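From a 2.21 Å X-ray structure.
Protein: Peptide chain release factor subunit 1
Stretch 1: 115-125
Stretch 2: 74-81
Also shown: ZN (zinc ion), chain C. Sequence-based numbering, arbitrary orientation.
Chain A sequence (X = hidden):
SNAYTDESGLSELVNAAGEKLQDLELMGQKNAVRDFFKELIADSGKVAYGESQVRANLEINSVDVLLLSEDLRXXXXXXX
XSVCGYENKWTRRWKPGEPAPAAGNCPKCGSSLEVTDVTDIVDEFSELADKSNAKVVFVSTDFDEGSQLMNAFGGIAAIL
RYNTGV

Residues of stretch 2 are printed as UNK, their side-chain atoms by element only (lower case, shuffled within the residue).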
# COMPACT_ATOMS: atom_id res chain seq x y z
N VAL A 115 0.62 -18.55 -28.40
CA VAL A 115 0.25 -17.26 -27.84
C VAL A 115 1.28 -16.21 -28.25
O VAL A 115 2.48 -16.40 -28.05
CB VAL A 115 0.13 -17.30 -26.31
CG1 VAL A 115 -0.43 -16.00 -25.79
CG2 VAL A 115 -0.75 -18.45 -25.89
N THR A 116 0.80 -15.12 -28.84
CA THR A 116 1.69 -14.11 -29.41
C THR A 116 1.89 -12.89 -28.50
O THR A 116 2.87 -12.16 -28.63
CB THR A 116 1.26 -13.68 -30.83
OG1 THR A 116 -0.11 -13.28 -30.81
CG2 THR A 116 1.45 -14.83 -31.81
N ASP A 117 0.95 -12.67 -27.58
CA ASP A 117 1.09 -11.60 -26.60
C ASP A 117 0.08 -11.77 -25.47
O ASP A 117 -1.05 -12.20 -25.69
CB ASP A 117 0.92 -10.22 -27.24
CG ASP A 117 0.78 -9.10 -26.21
OD1 ASP A 117 1.73 -8.88 -25.43
OD2 ASP A 117 -0.29 -8.45 -26.17
N VAL A 118 0.52 -11.44 -24.26
CA VAL A 118 -0.38 -11.29 -23.13
C VAL A 118 -0.23 -9.87 -22.60
O VAL A 118 0.89 -9.36 -22.46
CB VAL A 118 -0.10 -12.32 -22.03
CG1 VAL A 118 -1.18 -12.24 -20.96
CG2 VAL A 118 -0.03 -13.72 -22.62
N THR A 119 -1.36 -9.23 -22.34
CA THR A 119 -1.40 -7.85 -21.88
C THR A 119 -2.51 -7.75 -20.84
O THR A 119 -3.62 -8.22 -21.07
CB THR A 119 -1.68 -6.86 -23.04
OG1 THR A 119 -0.71 -7.04 -24.08
CG2 THR A 119 -1.63 -5.43 -22.56
N ASP A 120 -2.21 -7.16 -19.69
CA ASP A 120 -3.25 -6.93 -18.69
C ASP A 120 -4.35 -6.14 -19.38
O ASP A 120 -4.07 -5.37 -20.30
CB ASP A 120 -2.68 -6.14 -17.51
CG ASP A 120 -3.66 -6.03 -16.35
OD1 ASP A 120 -4.80 -6.55 -16.44
OD2 ASP A 120 -3.30 -5.41 -15.33
N ILE A 121 -5.60 -6.32 -18.96
CA ILE A 121 -6.70 -5.57 -19.58
C ILE A 121 -6.55 -4.05 -19.41
O ILE A 121 -6.72 -3.30 -20.37
CB ILE A 121 -8.08 -6.06 -19.09
CG1 ILE A 121 -8.47 -7.33 -19.84
CG2 ILE A 121 -9.15 -5.01 -19.32
CD1 ILE A 121 -8.55 -7.13 -21.33
N VAL A 122 -6.22 -3.60 -18.20
CA VAL A 122 -6.03 -2.17 -17.95
C VAL A 122 -5.01 -1.53 -18.89
O VAL A 122 -5.12 -0.34 -19.21
CB VAL A 122 -5.67 -1.88 -16.47
CG1 VAL A 122 -4.98 -3.07 -15.84
CG2 VAL A 122 -4.83 -0.63 -16.35
N ASP A 123 -4.04 -2.31 -19.35
CA ASP A 123 -3.10 -1.85 -20.37
C ASP A 123 -3.84 -1.55 -21.67
O ASP A 123 -3.92 -0.40 -22.10
CB ASP A 123 -2.03 -2.91 -20.63
CG ASP A 123 -0.80 -2.74 -19.76
OD1 ASP A 123 -0.91 -2.21 -18.63
OD2 ASP A 123 0.29 -3.17 -20.20
N GLU A 124 -4.36 -2.61 -22.29
CA GLU A 124 -5.02 -2.53 -23.59
C GLU A 124 -6.00 -1.36 -23.68
O GLU A 124 -6.06 -0.67 -24.69
CB GLU A 124 -5.75 -3.84 -23.90
CG GLU A 124 -6.64 -3.76 -25.14
CD GLU A 124 -7.73 -4.83 -25.15
OE1 GLU A 124 -7.78 -5.63 -24.19
OE2 GLU A 124 -8.54 -4.86 -26.10
N PHE A 125 -6.77 -1.16 -22.61
CA PHE A 125 -7.84 -0.17 -22.61
C PHE A 125 -7.30 1.25 -22.49
O PHE A 125 -7.93 2.20 -22.96
CB PHE A 125 -8.86 -0.50 -21.51
CG PHE A 125 -9.76 -1.67 -21.84
CD1 PHE A 125 -9.26 -2.78 -22.50
CD2 PHE A 125 -11.10 -1.66 -21.48
CE1 PHE A 125 -10.08 -3.86 -22.80
CE2 PHE A 125 -11.92 -2.74 -21.77
CZ PHE A 125 -11.41 -3.83 -22.43
N UNK A 74 -7.13 -9.19 -14.58
CA UNK A 74 -7.40 -9.94 -15.81
C UNK A 74 -6.52 -9.53 -16.99
O UNK A 74 -6.30 -8.34 -17.21
c UNK A 74 -8.88 -9.82 -16.18
N UNK A 75 -6.04 -10.51 -17.75
CA UNK A 75 -5.21 -10.23 -18.92
C UNK A 75 -5.93 -10.56 -20.22
O UNK A 75 -6.83 -11.40 -20.25
c UNK A 75 -3.41 -11.38 -17.49
c UNK A 75 -2.19 -12.28 -17.55
c UNK A 75 -3.91 -11.03 -18.87
o UNK A 75 -2.34 -13.51 -17.38
o UNK A 75 -1.09 -11.76 -17.80
N UNK A 76 -5.51 -9.92 -21.29
CA UNK A 76 -6.03 -10.22 -22.62
C UNK A 76 -5.02 -11.06 -23.39
O UNK A 76 -3.89 -10.65 -23.63
n UNK A 76 -9.03 -9.75 -25.90
c UNK A 76 -6.34 -8.93 -23.38
c UNK A 76 -6.94 -9.13 -24.76
c UNK A 76 -10.28 -10.15 -26.05
c UNK A 76 -8.25 -9.90 -24.68
n UNK A 76 -10.90 -9.96 -27.20
n UNK A 76 -10.92 -10.75 -25.05
N UNK A 77 -5.44 -12.26 -23.79
CA UNK A 77 -4.55 -13.19 -24.46
C UNK A 77 -4.82 -13.25 -25.96
O UNK A 77 -5.92 -13.59 -26.39
c UNK A 77 -4.63 -14.54 -22.34
c UNK A 77 -3.57 -15.50 -24.40
c UNK A 77 -4.67 -14.60 -23.86
N UNK A 78 -3.82 -12.92 -26.76
CA UNK A 78 -3.92 -13.12 -28.19
C UNK A 78 -3.23 -14.42 -28.57
O UNK A 78 -2.17 -14.76 -28.04
o UNK A 78 -4.00 -10.73 -28.69
c UNK A 78 -3.30 -11.95 -28.99
c UNK A 78 -3.39 -12.22 -30.49
N UNK A 79 -3.84 -15.15 -29.49
CA UNK A 79 -3.24 -16.36 -30.03
C UNK A 79 -3.35 -16.34 -31.56
O UNK A 79 -4.29 -15.77 -32.12
o UNK A 79 -5.18 -17.85 -30.01
c UNK A 79 -3.89 -17.63 -29.42
c UNK A 79 -4.06 -17.49 -27.91
N UNK A 80 -2.39 -16.95 -32.24
CA UNK A 80 -2.40 -16.99 -33.69
C UNK A 80 -1.85 -18.31 -34.25
O UNK A 80 -0.91 -18.88 -33.71
c UNK A 80 -1.38 -12.05 -33.58
c UNK A 80 -1.21 -13.35 -34.34
c UNK A 80 -2.06 -14.45 -33.75
c UNK A 80 -1.61 -15.80 -34.26
n UNK A 80 -0.34 -11.06 -33.97
N UNK A 81 -2.45 -18.78 -35.34
CA UNK A 81 -2.03 -20.04 -35.93
C UNK A 81 -0.70 -19.88 -36.66
O UNK A 81 -0.45 -18.88 -37.34
c UNK A 81 -3.10 -20.59 -36.87
s UNK A 81 -2.67 -22.20 -37.54
ZN ZN C . -4.40 -23.04 -38.97
O HOH W 1 -3.38 -10.00 -26.34
O HOH W 2 -8.06 -7.35 -27.80

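Position 74 carries a single side-chain carbon, a CB that sits 4.4 Å from Ile121 CG1; one carbon and no more makes it Ala74. A lone CB is enough for this light apolar contact, while the backbone does the main work: Ile121 N donates to Ala74 O at 2.8 Å, just where stretch 1 passes from strand to helix. Asp120, the N-cap residue, also brings OD1 to 2.5 Å from Ala74 O.

Position 75 has three carbons, the last bearing two oxygens, and its side chain reaches Val118. Two side chains have a terminal carboxylate, and the count of three carbons selects Glu75. Its CA packs 3.8 Å from Asp120 CA, and the chain is long enough to bring Glu75 OE2 within 3.2 Å of Val118 CG1.

At position 76 three carbons lead to a nitrogen and then to a carbon holding two more nitrogens, and the chain touches Ile121 and Glu124. This guanidinium identifies Arg76. The aliphatic part lies beside Ile121, with Arg76 CB 3.5 Å from Ile121 CD1; further out, Arg76 CG is 3.6 Å from Glu124 OE1. The polar end reaches Glu124 through water 2, which accepts from Arg76 NE at 3.2 Å and donates to Glu124 OE2 at 3.1 Å. In the backbone, Arg76 N donates to Thr119 O at 2.6 Å and Thr119 N to Arg76 O at 3.2 Å.

Position 77 shows one carbon carrying two others, packed against Val115 and Val118: the compact branch of Val77. Buried on the face it shares with them, it places Val77 CG1 3.5 Å from Val115 CG1 and 4.3 Å from Val118 CG2.

Position 78 has a carbon bearing one oxygen and one carbon, close to Thr116: Thr78. Its methyl CG2 lies 3.5 Å from Thr116 OG1, and its hydroxyl OG1 meets water 1 at 2.5 Å. Water 1 lies 2.8 Å from Arg76 O and 3.3 Å from Asp117 O, both possible acceptors.

Position 79 repeats this pattern beside Val115 and is Thr79. Its side chain joins the valine face, where the methyl supplies the apolar contact, Thr79 CG2 to Val115 CG2 at 4.0 Å.

Position 80, four carbons in a row ending in nitrogen, runs past Thr116 and is Lys80. The extended chain lays Lys80 CE 3.3 Å from Thr116 OG1 at the exposed margin.

Position 81, one carbon and a sulfur, does not touch stretch 1; it is Cys81. Thiolate sulfur is a good zinc ligand, and Cys81 SG binds ZN at 2.4 Å.

The contact is an antiparallel strand pair. Thr78 N donates to Asp117 O and Thr116 N to Thr78 O, both at 3.1 Å, and a bulge between Val115 and Asp117 shifts the register by one. Valines pack on one face, while Ala74 and Arg76 extend the contact to the start of the helix.

Stretch 2, residues 74-81: AERVTTKC
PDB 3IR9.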